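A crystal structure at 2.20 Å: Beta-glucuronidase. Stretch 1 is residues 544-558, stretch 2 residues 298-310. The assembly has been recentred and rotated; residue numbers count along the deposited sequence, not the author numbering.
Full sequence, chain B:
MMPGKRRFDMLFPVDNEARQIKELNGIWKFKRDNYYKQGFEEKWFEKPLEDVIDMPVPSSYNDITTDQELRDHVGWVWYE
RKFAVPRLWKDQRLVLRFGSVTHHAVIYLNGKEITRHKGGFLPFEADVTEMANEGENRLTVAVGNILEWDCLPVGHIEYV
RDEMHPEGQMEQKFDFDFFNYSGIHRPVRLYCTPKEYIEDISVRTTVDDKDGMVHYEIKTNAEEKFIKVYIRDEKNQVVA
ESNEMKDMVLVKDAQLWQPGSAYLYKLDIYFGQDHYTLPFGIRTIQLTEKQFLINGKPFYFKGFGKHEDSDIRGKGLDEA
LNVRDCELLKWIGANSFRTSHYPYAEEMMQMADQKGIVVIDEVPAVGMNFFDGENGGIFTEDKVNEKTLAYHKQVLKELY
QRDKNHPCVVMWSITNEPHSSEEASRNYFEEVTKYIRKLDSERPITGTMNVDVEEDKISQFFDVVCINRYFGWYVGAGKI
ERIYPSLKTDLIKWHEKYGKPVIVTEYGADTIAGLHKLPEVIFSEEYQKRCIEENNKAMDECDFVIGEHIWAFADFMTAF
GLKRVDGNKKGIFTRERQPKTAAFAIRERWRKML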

# COMPACT_ATOMS: atom_id res chain seq x y z
N PHE B 544 -3.93 36.44 -18.95
CA PHE B 544 -4.31 35.87 -20.23
C PHE B 544 -4.58 34.37 -20.16
O PHE B 544 -4.86 33.75 -21.20
CB PHE B 544 -3.21 36.16 -21.26
CG PHE B 544 -1.86 35.70 -20.81
CD1 PHE B 544 -1.45 34.39 -21.02
CD2 PHE B 544 -1.00 36.56 -20.14
CE1 PHE B 544 -0.21 33.95 -20.60
CE2 PHE B 544 0.25 36.12 -19.71
CZ PHE B 544 0.64 34.81 -19.95
N VAL B 545 -4.53 33.78 -18.98
CA VAL B 545 -4.73 32.34 -18.83
C VAL B 545 -6.23 32.10 -18.63
O VAL B 545 -6.84 32.64 -17.71
CB VAL B 545 -3.89 31.80 -17.67
CG1 VAL B 545 -4.41 30.44 -17.21
CG2 VAL B 545 -2.44 31.69 -18.10
N ILE B 546 -6.84 31.29 -19.51
CA ILE B 546 -8.28 31.09 -19.43
C ILE B 546 -8.65 29.70 -18.95
O ILE B 546 -9.83 29.33 -18.96
CB ILE B 546 -8.97 31.41 -20.78
CG1 ILE B 546 -8.29 30.65 -21.92
CG2 ILE B 546 -8.94 32.90 -21.05
CD1 ILE B 546 -9.21 30.37 -23.11
N GLY B 547 -7.69 28.90 -18.51
CA GLY B 547 -8.05 27.61 -17.95
C GLY B 547 -6.85 26.84 -17.46
O GLY B 547 -5.70 27.10 -17.85
N GLU B 548 -7.15 25.86 -16.60
CA GLU B 548 -6.15 24.96 -16.06
C GLU B 548 -6.73 23.55 -16.05
O GLU B 548 -7.80 23.31 -15.48
CB GLU B 548 -5.71 25.38 -14.64
CG GLU B 548 -6.79 25.28 -13.57
CD GLU B 548 -6.47 26.11 -12.32
OE1 GLU B 548 -6.11 27.30 -12.48
OE2 GLU B 548 -6.58 25.57 -11.19
N HIS B 549 -6.03 22.62 -16.68
CA HIS B 549 -6.46 21.23 -16.69
C HIS B 549 -5.32 20.42 -16.10
O HIS B 549 -4.23 20.36 -16.68
CB HIS B 549 -6.83 20.75 -18.10
CG HIS B 549 -8.27 20.97 -18.45
ND1 HIS B 549 -8.87 20.36 -19.53
CD2 HIS B 549 -9.23 21.73 -17.87
CE1 HIS B 549 -10.14 20.73 -19.59
NE2 HIS B 549 -10.38 21.56 -18.59
N ILE B 550 -5.55 19.87 -14.90
CA ILE B 550 -4.57 19.00 -14.27
C ILE B 550 -4.51 17.70 -15.06
O ILE B 550 -5.53 17.22 -15.57
CB ILE B 550 -4.98 18.75 -12.80
CG1 ILE B 550 -4.84 20.04 -11.99
CG2 ILE B 550 -4.11 17.66 -12.18
CD1 ILE B 550 -5.57 19.99 -10.66
N TRP B 551 -3.31 17.15 -15.22
CA TRP B 551 -3.23 15.92 -15.99
C TRP B 551 -3.42 14.71 -15.11
O TRP B 551 -2.78 14.56 -14.06
CB TRP B 551 -1.94 15.74 -16.77
CG TRP B 551 -1.95 14.37 -17.46
CD1 TRP B 551 -1.08 13.34 -17.25
CD2 TRP B 551 -2.91 13.89 -18.42
NE1 TRP B 551 -1.41 12.26 -18.04
CE2 TRP B 551 -2.53 12.57 -18.77
CE3 TRP B 551 -4.04 14.45 -19.04
CZ2 TRP B 551 -3.23 11.81 -19.71
CZ3 TRP B 551 -4.75 13.69 -19.98
CH2 TRP B 551 -4.34 12.38 -20.30
N ALA B 552 -4.29 13.83 -15.61
CA ALA B 552 -4.79 12.61 -15.04
C ALA B 552 -5.83 12.98 -14.00
O ALA B 552 -5.53 13.38 -12.87
CB ALA B 552 -3.66 11.74 -14.52
N PHE B 553 -7.08 12.94 -14.47
CA PHE B 553 -8.23 12.74 -13.61
C PHE B 553 -8.01 11.53 -12.71
O PHE B 553 -8.15 11.61 -11.49
CB PHE B 553 -9.48 12.57 -14.48
CG PHE B 553 -10.72 12.28 -13.71
CD1 PHE B 553 -11.26 11.00 -13.70
CD2 PHE B 553 -11.35 13.28 -12.98
CE1 PHE B 553 -12.40 10.72 -12.98
CE2 PHE B 553 -12.50 13.02 -12.25
CZ PHE B 553 -13.03 11.74 -12.25
N ALA B 554 -7.63 10.39 -13.31
CA ALA B 554 -7.48 9.13 -12.60
C ALA B 554 -6.27 8.37 -13.14
O ALA B 554 -5.94 8.46 -14.33
CB ALA B 554 -8.72 8.23 -12.75
N ASP B 555 -5.59 7.65 -12.24
CA ASP B 555 -4.55 6.71 -12.65
C ASP B 555 -5.08 5.84 -13.78
O ASP B 555 -6.23 5.41 -13.75
CB ASP B 555 -4.12 5.85 -11.44
CG ASP B 555 -3.48 6.68 -10.29
OD1 ASP B 555 -3.07 7.83 -10.50
OD2 ASP B 555 -3.38 6.17 -9.14
N PHE B 556 -4.26 5.62 -14.81
CA PHE B 556 -4.68 4.85 -15.99
C PHE B 556 -3.52 4.01 -16.50
O PHE B 556 -2.36 4.24 -16.15
CB PHE B 556 -5.19 5.76 -17.11
CG PHE B 556 -4.16 6.71 -17.64
CD1 PHE B 556 -3.35 6.35 -18.72
CD2 PHE B 556 -4.02 7.99 -17.07
CE1 PHE B 556 -2.39 7.23 -19.21
CE2 PHE B 556 -3.06 8.88 -17.57
CZ PHE B 556 -2.24 8.51 -18.63
N MET B 557 -3.83 3.04 -17.36
CA MET B 557 -2.82 2.09 -17.79
C MET B 557 -2.02 2.64 -18.95
O MET B 557 -2.53 3.40 -19.78
CB MET B 557 -3.45 0.75 -18.21
CG MET B 557 -3.25 -0.36 -17.18
SD MET B 557 -1.53 -0.78 -16.78
CE MET B 557 -1.03 -1.67 -18.24
N THR B 558 -0.74 2.25 -19.00
CA THR B 558 0.18 2.65 -20.06
C THR B 558 0.91 1.42 -20.58
O THR B 558 0.97 0.38 -19.92
CB THR B 558 1.24 3.65 -19.59
OG1 THR B 558 2.14 2.98 -18.69
CG2 THR B 558 0.62 4.85 -18.88
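Stretch 2, residues 298-310: PFYFKGFGKHEDS

Stretch 2 lies along stretch 1 as a parallel β-strand neighbour whose backbone ladder is joined by aromatic packing and, farther on, by an aspartate that grips the loop of stretch 1. The strand that starts at Phe-301 runs in the same direction as the one that starts at Val-545, their axes crossing at -29° and approaching to 4.4 Å. Phe-301 pairs with Gly-547 (CA to CA 4.0 Å), Lys-302 with Glu-548 and Gly-303 with His-549. The ladder runs from Phe-301 N to Ile-546 O (2.9 Å), Glu-548 N to Phe-301 O (2.8 Å), weakly from Gly-303 N to Glu-548 O (3.3 Å), and Ile-550 N to Gly-303 O (3.0 Å). Farther along, the strands part enough for water 1 to bridge Gly-305 N (2.6 Å) and Ile-550 O (2.5 Å). Before the strand, Tyr-300 (chi1 t) lays its ring face over Gly-547 CA, while its OH donates to Glu-548 OE1 (2.7 Å). Phe-304 (chi1 m) offers its ring face to the edge of Phe-553, centroids 5.3 Å apart; Lys-306 CE covers a face of the Phe-553 ring. His-307 CD2 reaches both Trp-551 CH2 (3.6 Å) and Phe-556 CE1 (3.7 Å). Finally, the backbone is extended at Asp-309, its CA-to-CB bond points toward stretch 1, and OD2 accepts from Met-557 N (3.0 Å); water 3 links the same OD2 to Met-557 O.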

# COMPACT_ATOMS: atom_id res chain seq x y z
N PRO B 298 -17.42 35.55 -19.25
CA PRO B 298 -16.13 34.86 -19.26
C PRO B 298 -16.22 33.49 -18.60
O PRO B 298 -16.92 33.30 -17.61
CB PRO B 298 -15.20 35.80 -18.47
CG PRO B 298 -15.94 37.10 -18.37
CD PRO B 298 -17.39 36.74 -18.38
N PHE B 299 -15.49 32.55 -19.18
CA PHE B 299 -15.46 31.17 -18.71
C PHE B 299 -14.00 30.81 -18.48
O PHE B 299 -13.15 31.05 -19.33
CB PHE B 299 -16.10 30.22 -19.73
CG PHE B 299 -16.13 28.79 -19.30
CD1 PHE B 299 -17.09 28.33 -18.42
CD2 PHE B 299 -15.17 27.90 -19.77
CE1 PHE B 299 -17.11 27.00 -18.02
CE2 PHE B 299 -15.18 26.57 -19.39
CZ PHE B 299 -16.16 26.13 -18.50
N TYR B 300 -13.72 30.27 -17.29
CA TYR B 300 -12.39 29.81 -16.94
C TYR B 300 -12.47 28.29 -16.81
O TYR B 300 -13.28 27.77 -16.04
CB TYR B 300 -11.92 30.48 -15.64
CG TYR B 300 -10.49 30.17 -15.27
CD1 TYR B 300 -10.19 29.09 -14.44
CD2 TYR B 300 -9.44 30.93 -15.76
CE1 TYR B 300 -8.87 28.79 -14.10
CE2 TYR B 300 -8.12 30.63 -15.43
CZ TYR B 300 -7.85 29.56 -14.60
OH TYR B 300 -6.55 29.25 -14.25
N PHE B 301 -11.69 27.58 -17.63
CA PHE B 301 -11.71 26.11 -17.61
C PHE B 301 -11.05 25.59 -16.33
O PHE B 301 -9.90 25.91 -16.03
CB PHE B 301 -10.97 25.55 -18.83
CG PHE B 301 -11.62 25.83 -20.16
CD1 PHE B 301 -11.51 27.07 -20.76
CD2 PHE B 301 -12.29 24.82 -20.85
CE1 PHE B 301 -12.09 27.32 -21.98
CE2 PHE B 301 -12.86 25.06 -22.08
CZ PHE B 301 -12.77 26.31 -22.65
N LYS B 302 -11.80 24.79 -15.57
CA LYS B 302 -11.29 24.06 -14.42
C LYS B 302 -11.64 22.59 -14.58
O LYS B 302 -12.83 22.23 -14.58
CB LYS B 302 -11.89 24.59 -13.10
CG LYS B 302 -11.73 26.09 -12.87
CD LYS B 302 -12.54 26.53 -11.64
CE LYS B 302 -14.02 26.23 -11.84
NZ LYS B 302 -14.81 26.50 -10.61
N GLY B 303 -10.63 21.73 -14.68
CA GLY B 303 -10.89 20.32 -14.88
C GLY B 303 -9.67 19.51 -15.24
O GLY B 303 -8.57 19.76 -14.73
N PHE B 304 -9.85 18.54 -16.14
CA PHE B 304 -8.85 17.52 -16.44
C PHE B 304 -8.97 17.08 -17.88
O PHE B 304 -10.07 17.03 -18.44
CB PHE B 304 -9.02 16.24 -15.60
CG PHE B 304 -9.19 16.47 -14.14
CD1 PHE B 304 -10.44 16.71 -13.60
CD2 PHE B 304 -8.09 16.40 -13.29
CE1 PHE B 304 -10.60 16.91 -12.25
CE2 PHE B 304 -8.23 16.61 -11.93
CZ PHE B 304 -9.50 16.86 -11.40
N GLY B 305 -7.86 16.66 -18.46
CA GLY B 305 -7.95 15.67 -19.52
C GLY B 305 -8.21 14.31 -18.87
O GLY B 305 -7.71 14.02 -17.78
N LYS B 306 -9.04 13.50 -19.53
CA LYS B 306 -9.36 12.20 -18.96
C LYS B 306 -8.77 11.07 -19.82
O LYS B 306 -7.80 11.28 -20.57
CB LYS B 306 -10.89 12.08 -18.79
CG LYS B 306 -11.49 13.00 -17.70
CD LYS B 306 -13.04 12.94 -17.65
CE LYS B 306 -13.55 11.92 -16.61
NZ LYS B 306 -13.02 10.51 -16.83
N HIS B 307 -9.33 9.88 -19.69
CA HIS B 307 -9.04 8.76 -20.57
C HIS B 307 -10.24 7.84 -20.46
O HIS B 307 -10.97 7.89 -19.47
CB HIS B 307 -7.76 8.01 -20.19
CG HIS B 307 -6.56 8.38 -21.01
ND1 HIS B 307 -6.50 8.23 -22.38
CD2 HIS B 307 -5.35 8.89 -20.64
CE1 HIS B 307 -5.33 8.64 -22.82
NE2 HIS B 307 -4.61 9.05 -21.79
N GLU B 308 -10.44 7.01 -21.47
CA GLU B 308 -11.39 5.91 -21.34
C GLU B 308 -10.57 4.72 -20.88
O GLU B 308 -9.83 4.10 -21.66
CB GLU B 308 -12.15 5.69 -22.64
CG GLU B 308 -13.20 6.80 -22.87
CD GLU B 308 -14.12 6.54 -24.06
OE1 GLU B 308 -13.62 6.08 -25.12
OE2 GLU B 308 -15.35 6.79 -23.92
N ASP B 309 -10.66 4.43 -19.59
CA ASP B 309 -9.78 3.48 -18.91
C ASP B 309 -10.37 3.15 -17.55
O ASP B 309 -10.76 4.07 -16.81
CB ASP B 309 -8.37 4.06 -18.75
CG ASP B 309 -7.48 3.20 -17.88
OD1 ASP B 309 -7.62 3.23 -16.64
OD2 ASP B 309 -6.63 2.47 -18.42
N SER B 310 -10.44 1.87 -17.20
CA SER B 310 -10.77 1.44 -15.85
C SER B 310 -10.30 0.00 -15.69
O SER B 310 -9.88 -0.64 -16.65
CB SER B 310 -12.27 1.56 -15.55
OG SER B 310 -13.01 0.70 -16.41
O HOH W 1 -5.42 17.33 -18.09
O HOH W 2 -8.63 5.45 -15.21
O HOH W 3 -5.16 3.19 -20.64